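Local coordinates for peroxisomal membrane protein LPX1 (Saccharomyces cerevisiae, PDB 2Y6U) that hydrolyses acyl esters in the yeast peroxisome, with acyl esterase, triacylglycerol lipase and phospholipase A activity, at residues Val37-Arg43 with Ala85-Leu91; Asp188-Ile192 with Tyr266-Thr271; Val280-Arg284 with Phe305-Gln311. All blocks are in the same frame, centred on the assembly; numbering follows the deposited sequence.

Interaction 1 of 3, residues Val37-Arg43 with Ala85-Leu91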
loop_
_atom_site.group_PDB
_atom_site.type_symbol
_atom_site.label_atom_id
_atom_site.label_comp_id
_atom_site.label_asym_id
_atom_site.label_seq_id
_atom_site.Cartn_x
_atom_site.Cartn_y
_atom_site.Cartn_z
ATOM N N VAL A 37 -4.572 10.483 19.191
ATOM C CA VAL A 37 -3.844 9.366 19.703
ATOM C C VAL A 37 -4.059 9.366 21.192
ATOM O O VAL A 37 -3.735 10.365 21.892
ATOM C CB VAL A 37 -2.269 9.514 19.479
ATOM C CG1 VAL A 37 -1.572 8.303 20.012
ATOM C CG2 VAL A 37 -1.981 9.628 18.076
ATOM N N TYR A 38 -4.463 8.213 21.712
ATOM C CA TYR A 38 -4.664 8.006 23.124
ATOM C C TYR A 38 -3.598 7.057 23.596
ATOM O O TYR A 38 -3.476 5.936 23.073
ATOM C CB TYR A 38 -6.071 7.442 23.391
ATOM C CG TYR A 38 -7.144 8.471 23.140
ATOM C CD1 TYR A 38 -7.695 8.619 21.873
ATOM C CD2 TYR A 38 -7.558 9.320 24.124
ATOM C CE1 TYR A 38 -8.673 9.596 21.617
ATOM C CE2 TYR A 38 -8.565 10.265 23.886
ATOM C CZ TYR A 38 -9.137 10.363 22.650
ATOM O OH TYR A 38 -10.107 11.312 22.404
ATOM N N THR A 39 -2.815 7.473 24.601
ATOM C CA THR A 39 -1.717 6.657 25.121
ATOM C C THR A 39 -1.897 6.309 26.609
ATOM O O THR A 39 -2.217 7.154 27.438
ATOM C CB THR A 39 -0.345 7.382 24.890
ATOM O OG1 THR A 39 -0.276 7.588 23.481
ATOM C CG2 THR A 39 0.771 6.498 25.234
ATOM N N SER A 40 -1.629 5.054 26.915
ATOM C CA SER A 40 -1.772 4.549 28.274
ATOM C C SER A 40 -0.761 5.248 29.119
ATOM O O SER A 40 0.359 5.582 28.695
ATOM C CB SER A 40 -1.611 3.037 28.341
ATOM O OG SER A 40 -1.000 2.606 29.510
ATOM N N ALA A 41 -1.245 5.544 30.312
ATOM C CA ALA A 41 -0.503 6.144 31.398
ATOM C C ALA A 41 -0.102 4.989 32.394
ATOM O O ALA A 41 0.416 5.258 33.464
ATOM C CB ALA A 41 -1.432 7.155 32.087
ATOM N N GLU A 42 -0.429 3.730 32.041
ATOM C CA GLU A 42 -0.208 2.506 32.876
ATOM C C GLU A 42 1.126 1.783 32.568
ATOM O O GLU A 42 1.359 0.640 33.063
ATOM C CB GLU A 42 -1.399 1.500 32.689
ATOM C CG GLU A 42 -1.442 0.210 33.627
ATOM C CD GLU A 42 -1.282 -1.153 32.858
ATOM O OE1 GLU A 42 -0.989 -1.117 31.651
ATOM O OE2 GLU A 42 -1.432 -2.241 33.469
ATOM N N ARG A 43 2.027 2.410 31.783
ATOM C CA ARG A 43 3.238 1.722 31.285
ATOM C C ARG A 43 4.244 1.319 32.366
ATOM O O ARG A 43 5.079 0.439 32.173
ATOM C CB ARG A 43 3.920 2.536 30.190
ATOM C CG ARG A 43 3.140 2.551 28.858
ATOM C CD ARG A 43 3.854 3.474 27.859
ATOM N NE ARG A 43 3.381 3.420 26.464
ATOM C CZ ARG A 43 3.951 4.135 25.481
ATOM N NH1 ARG A 43 5.015 4.922 25.772
ATOM N NH2 ARG A 43 3.509 4.071 24.217
ATOM N N ALA A 85 -2.267 -5.151 28.063
ATOM C CA ALA A 85 -2.887 -3.872 28.334
ATOM C C ALA A 85 -2.891 -3.033 27.078
ATOM O O ALA A 85 -1.970 -3.093 26.267
ATOM C CB ALA A 85 -2.111 -3.092 29.510
ATOM N N ILE A 86 -3.923 -2.220 26.944
ATOM C CA ILE A 86 -4.005 -1.245 25.888
ATOM C C ILE A 86 -2.904 -0.227 26.011
ATOM O O ILE A 86 -2.686 0.390 27.087
ATOM C CB ILE A 86 -5.362 -0.491 25.832
ATOM C CG1 ILE A 86 -6.481 -1.456 25.463
ATOM C CG2 ILE A 86 -5.337 0.614 24.740
ATOM C CD1 ILE A 86 -7.848 -0.790 25.663
ATOM N N ASP A 87 -2.129 -0.073 24.954
ATOM C CA ASP A 87 -1.081 0.909 24.995
ATOM C C ASP A 87 -1.507 2.150 24.249
ATOM O O ASP A 87 -1.347 3.222 24.759
ATOM C CB ASP A 87 0.192 0.308 24.443
ATOM C CG ASP A 87 1.427 1.130 24.767
ATOM O OD1 ASP A 87 1.718 1.357 25.989
ATOM O OD2 ASP A 87 2.066 1.574 23.774
ATOM N N LYS A 88 -1.908 2.032 22.981
ATOM C CA LYS A 88 -2.371 3.143 22.155
ATOM C C LYS A 88 -3.741 2.888 21.545
ATOM O O LYS A 88 -4.023 1.793 21.102
ATOM C CB LYS A 88 -1.433 3.417 20.997
ATOM C CG LYS A 88 -0.022 3.867 21.399
ATOM C CD LYS A 88 0.629 4.667 20.212
ATOM C CE LYS A 88 1.976 5.294 20.499
ATOM N NZ LYS A 88 2.290 6.181 19.277
ATOM N N VAL A 89 -4.553 3.925 21.433
ATOM C CA VAL A 89 -5.779 3.875 20.661
ATOM C C VAL A 89 -5.757 5.035 19.688
ATOM O O VAL A 89 -5.514 6.181 20.096
ATOM C CB VAL A 89 -7.077 4.023 21.516
ATOM C CG1 VAL A 89 -8.361 3.906 20.640
ATOM C CG2 VAL A 89 -7.101 3.006 22.621
ATOM N N LEU A 90 -6.010 4.773 18.408
ATOM C CA LEU A 90 -6.061 5.837 17.390
ATOM C C LEU A 90 -7.462 6.006 16.884
ATOM O O LEU A 90 -8.090 5.044 16.410
ATOM C CB LEU A 90 -5.194 5.482 16.198
ATOM C CG LEU A 90 -3.780 4.986 16.483
ATOM C CD1 LEU A 90 -2.965 4.671 15.196
ATOM C CD2 LEU A 90 -2.975 6.013 17.353
ATOM N N LEU A 91 -7.955 7.225 16.896
ATOM C CA LEU A 91 -9.202 7.556 16.398
ATOM C C LEU A 91 -9.036 8.512 15.218
ATOM O O LEU A 91 -8.529 9.628 15.351
ATOM C CB LEU A 91 -10.072 8.216 17.464
ATOM C CG LEU A 91 -10.449 7.428 18.716
ATOM C CD1 LEU A 91 -11.540 8.252 19.510
ATOM C CD2 LEU A 91 -10.764 6.031 18.503
#

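Interaction 2 of 3, residues Asp188-Ile192 with Tyr266-Thr271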
loop_
_atom_site.group_PDB
_atom_site.type_symbol
_atom_site.label_atom_id
_atom_site.label_comp_id
_atom_site.label_asym_id
_atom_site.label_seq_id
_atom_site.Cartn_x
_atom_site.Cartn_y
_atom_site.Cartn_z
ATOM N N ASP A 188 -18.186 -0.071 -14.611
ATOM C CA ASP A 188 -18.044 0.233 -13.176
ATOM C C ASP A 188 -18.022 1.778 -12.859
ATOM O O ASP A 188 -17.154 2.326 -12.177
ATOM C CB ASP A 188 -16.709 -0.365 -12.672
ATOM C CG ASP A 188 -16.616 -1.923 -12.861
ATOM O OD1 ASP A 188 -17.252 -2.693 -12.075
ATOM O OD2 ASP A 188 -15.901 -2.365 -13.823
ATOM N N SER A 189 -18.997 2.461 -13.406
ATOM C CA SER A 189 -19.104 3.887 -13.331
ATOM C C SER A 189 -19.779 4.228 -12.009
ATOM O O SER A 189 -20.556 3.439 -11.471
ATOM C CB SER A 189 -19.901 4.408 -14.532
ATOM O OG SER A 189 -19.112 4.362 -15.700
ATOM N N PRO A 190 -19.447 5.396 -11.444
ATOM C CA PRO A 190 -20.192 5.764 -10.258
ATOM C C PRO A 190 -21.711 5.916 -10.493
ATOM O O PRO A 190 -22.153 6.463 -11.512
ATOM C CB PRO A 190 -19.525 7.072 -9.802
ATOM C CG PRO A 190 -18.758 7.569 -10.938
ATOM C CD PRO A 190 -18.520 6.443 -11.900
ATOM N N GLN A 191 -22.498 5.445 -9.548
ATOM C CA GLN A 191 -23.977 5.468 -9.665
ATOM C C GLN A 191 -24.643 5.460 -8.306
ATOM O O GLN A 191 -24.068 4.969 -7.299
ATOM C CB GLN A 191 -24.482 4.267 -10.514
ATOM C CG GLN A 191 -24.129 4.444 -12.025
ATOM C CD GLN A 191 -25.062 3.743 -12.967
ATOM O OE1 GLN A 191 -25.602 2.673 -12.634
ATOM N NE2 GLN A 191 -25.262 4.328 -14.162
ATOM N N ILE A 192 -25.806 6.064 -8.243
ATOM C CA ILE A 192 -26.597 6.017 -7.053
ATOM C C ILE A 192 -28.072 6.094 -7.508
ATOM O O ILE A 192 -28.358 6.853 -8.401
ATOM C CB ILE A 192 -26.296 7.175 -6.078
ATOM C CG1 ILE A 192 -27.002 6.906 -4.753
ATOM C CG2 ILE A 192 -26.740 8.541 -6.656
ATOM C CD1 ILE A 192 -26.587 7.805 -3.520
ATOM N N TYR A 266 -21.651 7.756 -0.921
ATOM C CA TYR A 266 -22.620 6.798 -1.385
ATOM C C TYR A 266 -22.617 6.649 -2.911
ATOM O O TYR A 266 -23.394 5.884 -3.430
ATOM C CB TYR A 266 -24.047 7.150 -0.860
ATOM C CG TYR A 266 -24.104 7.181 0.640
ATOM C CD1 TYR A 266 -24.385 5.998 1.394
ATOM C CD2 TYR A 266 -23.837 8.346 1.335
ATOM C CE1 TYR A 266 -24.382 6.015 2.795
ATOM C CE2 TYR A 266 -23.804 8.368 2.750
ATOM C CZ TYR A 266 -24.077 7.200 3.467
ATOM O OH TYR A 266 -24.095 7.240 4.818
ATOM N N MET A 267 -21.842 7.441 -3.654
ATOM C CA MET A 267 -22.080 7.642 -5.074
ATOM C C MET A 267 -20.977 7.019 -5.927
ATOM O O MET A 267 -21.040 7.067 -7.118
ATOM C CB MET A 267 -22.125 9.150 -5.349
ATOM C CG MET A 267 -23.387 9.802 -4.670
ATOM S SD MET A 267 -23.325 11.650 -4.662
ATOM C CE MET A 267 -23.489 11.971 -6.395
ATOM N N ASN A 268 -19.979 6.428 -5.298
ATOM C CA ASN A 268 -18.722 6.111 -6.029
ATOM C C ASN A 268 -18.253 4.664 -5.855
ATOM O O ASN A 268 -17.122 4.342 -6.258
ATOM C CB ASN A 268 -17.649 6.995 -5.360
ATOM C CG ASN A 268 -16.576 7.363 -6.289
ATOM O OD1 ASN A 268 -16.734 7.374 -7.545
ATOM N ND2 ASN A 268 -15.390 7.574 -5.706
ATOM N N MET A 269 -19.108 3.829 -5.262
ATOM C CA MET A 269 -18.713 2.483 -4.757
ATOM C C MET A 269 -18.233 1.628 -5.857
ATOM O O MET A 269 -17.287 0.872 -5.649
ATOM C CB MET A 269 -19.871 1.733 -4.177
ATOM C CG MET A 269 -20.332 2.178 -2.912
ATOM S SD MET A 269 -19.279 1.740 -1.495
ATOM C CE MET A 269 -18.919 0.043 -1.266
ATOM N N GLN A 270 -18.791 1.776 -7.065
ATOM C CA GLN A 270 -18.402 0.902 -8.109
ATOM C C GLN A 270 -16.971 1.081 -8.583
ATOM O O GLN A 270 -16.403 0.208 -9.274
ATOM C CB GLN A 270 -19.339 1.037 -9.308
ATOM C CG GLN A 270 -20.779 0.819 -8.864
ATOM C CD GLN A 270 -21.510 2.081 -8.283
ATOM O OE1 GLN A 270 -20.913 3.200 -7.969
ATOM N NE2 GLN A 270 -22.849 1.893 -8.125
ATOM N N THR A 271 -16.350 2.188 -8.211
ATOM C CA THR A 271 -15.024 2.457 -8.789
ATOM C C THR A 271 -13.931 1.830 -7.863
ATOM O O THR A 271 -12.733 1.866 -8.228
ATOM C CB THR A 271 -14.723 3.989 -8.858
ATOM O OG1 THR A 271 -14.695 4.477 -7.502
ATOM C CG2 THR A 271 -15.801 4.758 -9.682
HETATM O O HOH W 1 -22.217 4.151 -5.264
#

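Interaction 3 of 3, residues Val280-Arg284 with Phe305-Gln311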
loop_
_atom_site.group_PDB
_atom_site.type_symbol
_atom_site.label_atom_id
_atom_site.label_comp_id
_atom_site.label_asym_id
_atom_site.label_seq_id
_atom_site.Cartn_x
_atom_site.Cartn_y
_atom_site.Cartn_z
ATOM N N VAL A 280 -10.750 -10.112 -0.654
ATOM C CA VAL A 280 -11.142 -10.605 0.678
ATOM C C VAL A 280 -10.584 -12.021 0.965
ATOM O O VAL A 280 -10.184 -12.308 2.106
ATOM C CB VAL A 280 -12.683 -10.531 0.845
ATOM C CG1 VAL A 280 -13.086 -11.174 2.224
ATOM C CG2 VAL A 280 -13.081 -9.057 0.915
ATOM N N LYS A 281 -10.450 -12.802 -0.060
ATOM C CA LYS A 281 -9.868 -14.122 0.033
ATOM C C LYS A 281 -8.405 -14.131 0.590
ATOM O O LYS A 281 -7.973 -15.188 1.073
ATOM C CB LYS A 281 -9.945 -14.900 -1.263
ATOM C CG LYS A 281 -9.097 -14.339 -2.424
ATOM C CD LYS A 281 -9.231 -15.034 -3.756
ATOM C CE LYS A 281 -8.284 -14.404 -4.760
ATOM N NZ LYS A 281 -8.493 -14.899 -6.123
ATOM N N PHE A 282 -7.701 -12.982 0.517
ATOM C CA PHE A 282 -6.332 -12.893 1.014
ATOM C C PHE A 282 -6.264 -12.493 2.472
ATOM O O PHE A 282 -5.189 -12.471 3.066
ATOM C CB PHE A 282 -5.505 -11.955 0.132
ATOM C CG PHE A 282 -5.219 -12.550 -1.208
ATOM C CD1 PHE A 282 -4.464 -13.708 -1.323
ATOM C CD2 PHE A 282 -5.753 -12.002 -2.364
ATOM C CE1 PHE A 282 -4.127 -14.189 -2.563
ATOM C CE2 PHE A 282 -5.495 -12.521 -3.578
ATOM C CZ PHE A 282 -4.699 -13.635 -3.718
ATOM N N VAL A 283 -7.429 -12.135 3.060
ATOM C CA VAL A 283 -7.481 -11.649 4.435
ATOM C C VAL A 283 -7.565 -12.902 5.342
ATOM O O VAL A 283 -8.613 -13.534 5.448
ATOM C CB VAL A 283 -8.669 -10.710 4.688
ATOM C CG1 VAL A 283 -8.823 -10.365 6.210
ATOM C CG2 VAL A 283 -8.472 -9.416 3.790
ATOM N N ARG A 284 -6.437 -13.251 5.916
ATOM C CA ARG A 284 -6.276 -14.543 6.640
ATOM C C ARG A 284 -6.471 -14.366 8.136
ATOM O O ARG A 284 -6.601 -15.361 8.872
ATOM C CB ARG A 284 -4.884 -15.103 6.426
ATOM C CG ARG A 284 -4.584 -15.415 5.043
ATOM C CD ARG A 284 -3.257 -16.078 5.148
ATOM N NE ARG A 284 -2.506 -16.037 3.926
ATOM C CZ ARG A 284 -1.379 -16.717 3.747
ATOM N NH1 ARG A 284 -0.871 -17.444 4.751
ATOM N NH2 ARG A 284 -0.752 -16.647 2.578
ATOM N N PHE A 305 -21.329 -12.936 1.631
ATOM C CA PHE A 305 -20.063 -12.923 0.900
ATOM C C PHE A 305 -18.876 -12.992 1.925
ATOM O O PHE A 305 -17.941 -13.712 1.706
ATOM C CB PHE A 305 -19.950 -11.699 0.010
ATOM C CG PHE A 305 -18.549 -11.483 -0.519
ATOM C CD1 PHE A 305 -18.084 -12.262 -1.573
ATOM C CD2 PHE A 305 -17.740 -10.538 0.052
ATOM C CE1 PHE A 305 -16.782 -12.079 -2.032
ATOM C CE2 PHE A 305 -16.493 -10.377 -0.401
ATOM C CZ PHE A 305 -16.002 -11.138 -1.380
ATOM N N LEU A 306 -18.966 -12.234 2.993
ATOM C CA LEU A 306 -17.960 -12.201 3.994
ATOM C C LEU A 306 -17.800 -13.511 4.708
ATOM O O LEU A 306 -16.711 -14.058 4.835
ATOM C CB LEU A 306 -18.159 -11.074 4.953
ATOM C CG LEU A 306 -17.997 -9.726 4.309
ATOM C CD1 LEU A 306 -18.314 -8.696 5.363
ATOM C CD2 LEU A 306 -16.600 -9.431 3.669
ATOM N N GLN A 307 -18.930 -14.130 5.026
ATOM C CA GLN A 307 -18.898 -15.436 5.609
ATOM C C GLN A 307 -18.299 -16.516 4.738
ATOM O O GLN A 307 -17.748 -17.472 5.234
ATOM C CB GLN A 307 -20.344 -15.811 6.089
ATOM C CG GLN A 307 -20.852 -17.038 5.737
ATOM C CD GLN A 307 -22.324 -17.257 6.173
ATOM O OE1 GLN A 307 -22.879 -16.471 6.944
ATOM N NE2 GLN A 307 -22.957 -18.237 5.577
ATOM N N LYS A 308 -18.546 -16.467 3.441
ATOM C CA LYS A 308 -18.067 -17.459 2.543
ATOM C C LYS A 308 -16.582 -17.236 2.196
ATOM O O LYS A 308 -15.924 -18.123 1.675
ATOM C CB LYS A 308 -18.904 -17.425 1.257
ATOM C CG LYS A 308 -20.278 -18.018 1.438
ATOM C CD LYS A 308 -21.252 -17.680 0.317
ATOM C CE LYS A 308 -22.608 -18.411 0.510
ATOM N NZ LYS A 308 -23.700 -17.747 -0.263
ATOM N N THR A 309 -16.095 -16.041 2.438
ATOM C CA THR A 309 -14.826 -15.663 1.859
ATOM C C THR A 309 -13.650 -15.489 2.860
ATOM O O THR A 309 -12.469 -15.731 2.502
ATOM C CB THR A 309 -14.998 -14.408 0.926
ATOM O OG1 THR A 309 -16.059 -14.640 -0.008
ATOM C CG2 THR A 309 -13.705 -14.197 0.067
ATOM N N LEU A 310 -13.990 -15.106 4.052
ATOM C CA LEU A 310 -13.042 -14.937 5.151
ATOM C C LEU A 310 -12.779 -16.307 5.772
ATOM O O LEU A 310 -13.710 -16.955 6.282
ATOM C CB LEU A 310 -13.591 -13.931 6.108
ATOM C CG LEU A 310 -13.587 -12.463 5.732
ATOM C CD1 LEU A 310 -14.487 -11.631 6.665
ATOM C CD2 LEU A 310 -12.099 -11.999 5.719
ATOM N N GLN A 311 -11.510 -16.756 5.737
ATOM C CA GLN A 311 -11.167 -18.100 6.223
ATOM C C GLN A 311 -11.346 -18.223 7.717
ATOM O O GLN A 311 -11.617 -19.281 8.184
ATOM C CB GLN A 311 -9.699 -18.460 5.922
ATOM C CG GLN A 311 -9.393 -18.878 4.531
ATOM C CD GLN A 311 -7.816 -18.878 4.187
ATOM O OE1 GLN A 311 -6.947 -18.110 4.769
ATOM N NE2 GLN A 311 -7.488 -19.699 3.202
HETATM O O HOH W 2 -9.844 -15.374 3.944
HETATM O O HOH W 3 -6.809 -17.890 8.151
#

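Interaction 1 of 3, residues Val37-Arg43 with Ala85-Leu91
The strongest link here is the salt bridge between R43 and D87: R43 NE sits 2.7 Å from D87 OD1, and R43 NH2 donates to D87 OD2 at 2.9 Å, so both carboxylate oxygens face the edge of the guanidinium. R46 lends the same aspartate a second positive partner. Backbone bonds come next. Strand residues 37-40 run antiparallel to 85-91 (170°, closest axis approach 4.7 Å), as part of strands 35-40 and 84-92 in the mixed central sheet of the alpha/beta hydrolase fold; they belong to the antiparallel edge region that precedes the parallel strands. Y38 and V89 form a hydrogen-bonded pair, Y38 N to V89 O and V89 N to Y38 O both 2.8 Å, and S40 N reaches D87 O at 2.8 Å. The strand on the other flank of 35-40 is 6-11, while 84-92 is bonded on its far side to 51-58.

V37 opposite L90 and T39 opposite K88 are the non-hydrogen-bonded pairs, and their side chains share one sheet face. There V37 CG1 meets L90 CD2 at 3.8 Å, and K88 sends its amine off to E128. The other face carries Y38 and V89, whose CB atoms are 4.0 Å apart; Y38 CE1 also touches L91 CD1 at 3.8 Å, and F6 packs on Y38. S40 OG accepts from E42 N at 2.8 Å, an ST turn after which R43 returns to D87, while S40 CB lies 3.1 Å from I86 O.

Interaction 2 of 3, residues Asp188-Ile192 with Tyr266-Thr271
Two loops meet at the dimer interface, one leading into the short strand 192-193, the other linking helix 259-264 to helix 273-279; both lie between sheet strands 164-168 and 286-292, where alpha/beta hydrolases commonly carry a cap. Among the direct polar contacts, the amide of Q270 reads the backbone of Q191 twice: Q191 N donates to Q270 OE1 at 3.2 Å, and Q270 NE2 makes a weak bond to Q191 O at 3.4 Å. Water 1 lies within hydrogen-bonding distance of Q191 O (2.9 Å) and Y266 O (2.8 Å) and accepts from M269 N (3.1 Å). N268 O receives both T271 N (3.0 Å) and T271 OG1 (2.7 Å), which fastens the 3-10 turn carrying Q270.

In apolar contact, I192 CD1 rests 3.7 Å from Y266 CB and 3.9 Å from M267 CG, while P190 CD lies 3.9 Å from T271 CG2. P190 CB also closes to 3.1 Å on the carbonyl M267 O. F374 of the second subunit, on its helix 360-378, packs over P190, M267 and N268, and I192 pairs in parallel with a strand of that chain. The direct polar links use main-chain atoms of Q191, so they do not depend on its side-chain amide.

Interaction 3 of 3, residues Val280-Arg284 with Phe305-Gln311
V280, K281 and F282 have helical backbone angles just beyond helix 273-279, and V283 N bonds back to V280 O at 2.9 Å, closing a turn before strand 286-292. Across from it, helix 300-309 is ending: L310 N still reaches L306 O at 3.0 Å, yet L310 is the first residue to leave helical angles. Between the backbones, water 2 lies 2.7 Å from V283 O and 3.0 Å from T309 O and accepts from Q311 N (2.8 Å). In the alpha/beta hydrolase fold, this places the entrance to one parallel strand beside the helix that crosses over to the next, 313-318. V280 makes most of the apolar contacts: its CG2 meets the edge of the F305 ring at CE2 (3.9 Å), and its CG1 touches T309 CG2 (3.8 Å) and L310 CD2 (3.7 Å). V283 CG1 reaches that same L310 CD2 at 3.7 Å, with helix 146-157 packing against V283. K281 NZ bonds S278 OG of the second subunit, whose F275 meets F282 edge-to-face.

In the fold
The three contacts follow one another along the chain without interleaving. Interaction 1 lies in the antiparallel part of the eight-stranded sheet, whereas interaction 3 flanks its opposite end, where 286-292 and 313-318 are the last two strands; their centres are 30 Å apart. Interaction 2 lies in loops outside that sheet, 37 Å from interaction 1 and across the chain's centre from it. Interactions 2 and 3 are closer, with centres 23 Å and nearest atoms about 11 Å apart, and helix 273-279 runs from 266-271 to 280-284. Both touch the second subunit, so this helix connects two places of dimer contact, while interaction 1 stays within its own chain.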